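Local coordinates for uncharacterized protein (Xanthomonas campestris pv. campestris, PDB 3HIU) that is of unknown function but belongs to a ferritin-like family of four-helix bundles and carries a bound sodium ion, at residues Q2-L7 and E61-S66. Sequence-based numbering, arbitrary orientation.
With EDO (1,2-ethanediol), chain R.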
# COMPACT_ATOMS: atom_id res chain seq x y z
N GLN B 2 27.03 4.81 -11.96
CA GLN B 2 26.18 4.63 -10.78
C GLN B 2 24.72 4.91 -11.13
O GLN B 2 23.80 4.38 -10.51
CB GLN B 2 26.63 5.54 -9.63
CG GLN B 2 25.84 5.34 -8.34
CD GLN B 2 25.90 3.91 -7.83
OE1 GLN B 2 24.89 3.20 -7.81
NE2 GLN B 2 27.09 3.46 -7.44
N SER B 3 24.53 5.77 -12.13
CA SER B 3 23.21 6.06 -12.66
C SER B 3 22.58 4.79 -13.25
O SER B 3 21.47 4.43 -12.88
CB SER B 3 23.28 7.16 -13.72
OG SER B 3 24.13 6.77 -14.79
N ARG B 4 23.30 4.12 -14.15
CA ARG B 4 22.76 2.91 -14.74
C ARG B 4 22.49 1.86 -13.69
O ARG B 4 21.46 1.20 -13.72
CB ARG B 4 23.70 2.31 -15.78
CG ARG B 4 23.34 0.87 -16.13
CD ARG B 4 24.07 0.36 -17.36
NE ARG B 4 23.71 1.10 -18.57
CZ ARG B 4 24.10 0.75 -19.79
NH1 ARG B 4 24.85 -0.33 -19.95
NH2 ARG B 4 23.73 1.47 -20.84
N GLU B 5 23.44 1.70 -12.78
CA GLU B 5 23.35 0.61 -11.81
C GLU B 5 22.42 0.89 -10.63
O GLU B 5 22.11 -0.01 -9.86
CB GLU B 5 24.75 0.16 -11.36
CG GLU B 5 25.22 -1.19 -11.96
CD GLU B 5 25.00 -1.32 -13.47
OE1 GLU B 5 25.95 -1.69 -14.19
OE2 GLU B 5 23.87 -1.08 -13.94
N ARG B 6 21.96 2.13 -10.48
CA ARG B 6 20.86 2.40 -9.56
C ARG B 6 19.53 2.12 -10.24
O ARG B 6 18.62 1.55 -9.64
CB ARG B 6 20.90 3.85 -9.06
CG ARG B 6 19.59 4.28 -8.41
CD ARG B 6 19.29 3.44 -7.19
NE ARG B 6 20.35 3.57 -6.21
CZ ARG B 6 20.58 2.72 -5.22
NH1 ARG B 6 21.57 2.94 -4.37
NH2 ARG B 6 19.81 1.65 -5.08
N LEU B 7 19.42 2.53 -11.50
CA LEU B 7 18.27 2.23 -12.34
C LEU B 7 18.08 0.71 -12.41
O LEU B 7 16.99 0.20 -12.18
CB LEU B 7 18.52 2.79 -13.75
CG LEU B 7 17.38 3.26 -14.65
CD1 LEU B 7 17.78 3.15 -16.11
CD2 LEU B 7 16.12 2.46 -14.40
N GLU B 61 17.70 -6.40 -19.52
CA GLU B 61 18.53 -6.94 -20.59
C GLU B 61 19.25 -5.82 -21.35
O GLU B 61 20.41 -5.95 -21.70
CB GLU B 61 17.70 -7.83 -21.52
CG GLU B 61 17.27 -9.13 -20.85
CD GLU B 61 16.19 -9.89 -21.60
OE1 GLU B 61 15.40 -9.25 -22.33
OE2 GLU B 61 16.13 -11.12 -21.45
N LEU B 62 18.54 -4.72 -21.57
CA LEU B 62 19.14 -3.55 -22.21
C LEU B 62 20.36 -2.97 -21.47
O LEU B 62 21.38 -2.66 -22.10
CB LEU B 62 18.09 -2.45 -22.40
CG LEU B 62 18.66 -1.04 -22.65
CD1 LEU B 62 19.37 -0.98 -24.01
CD2 LEU B 62 17.61 0.06 -22.52
N LEU B 63 20.26 -2.81 -20.15
CA LEU B 63 21.29 -2.11 -19.38
C LEU B 63 22.31 -3.07 -18.77
O LEU B 63 23.12 -2.68 -17.93
CB LEU B 63 20.64 -1.26 -18.28
CG LEU B 63 19.71 -0.12 -18.72
CD1 LEU B 63 18.66 0.16 -17.66
CD2 LEU B 63 20.51 1.13 -19.03
N ASN B 64 22.25 -4.34 -19.18
CA ASN B 64 23.20 -5.35 -18.72
C ASN B 64 22.95 -5.84 -17.29
O ASN B 64 23.65 -6.72 -16.79
CB ASN B 64 24.65 -4.85 -18.87
CG ASN B 64 25.01 -4.51 -20.31
OD1 ASN B 64 24.58 -5.17 -21.26
ND2 ASN B 64 25.83 -3.47 -20.47
N GLY B 65 21.95 -5.27 -16.62
CA GLY B 65 21.57 -5.74 -15.30
C GLY B 65 20.89 -7.10 -15.40
O GLY B 65 20.09 -7.34 -16.31
N SER B 66 21.20 -7.98 -14.47
CA SER B 66 20.66 -9.33 -14.51
C SER B 66 19.20 -9.40 -14.05
O SER B 66 18.65 -8.43 -13.53
CB SER B 66 21.54 -10.31 -13.71
OG SER B 66 21.80 -9.84 -12.40
C1 EDO R . 23.73 1.23 -6.31
O1 EDO R . 23.10 0.04 -6.80
C2 EDO R . 24.32 0.98 -4.93
O2 EDO R . 24.81 2.21 -4.38
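The first turns of helix 2-28 meet the end of helix 36-62 at one tip of the four-helix, ferritin-like bundle, where an arginine stem and two leucines do most of the packing. Arg4 leads: CG stands anti to the backbone N (chi1 164°), and the chain runs extended until it bends at chi3 (-64°). It crosses Leu63 obliquely, and Leu63 CA and CB cover one guanidinium face off-centre. Leu63 CD2 lies 3.2 Å from Arg4 NE, while Leu63 O sits 3.2 Å from Arg4 CD. At the guanidinium edge, Arg4 NH1 and Asn64 ND2 are 3.3 Å apart, but both are donors and form no hydrogen bond. Glu5 O accepts one from O1 of a 1,2-ethanediol, probably from the crystallisation liquor. Arg6 turns to the second subunit, bridging to Glu159 and Asp91 of that chain. Buried Leu7 meets Leu63 tightly, CD1 to CD1 at 3.5 Å, the side chains nearly perpendicular. Leu63, just past its helix, also packs on Val8 and Leu11. Arg4 NH2 has only a long, weak ion pair with Glu123 OE2. Sharing neither hydrogen bond nor salt bridge, the two segments rest on van der Waals packing, leucine methyls on the buried side, arginine and asparagine on the more exposed one.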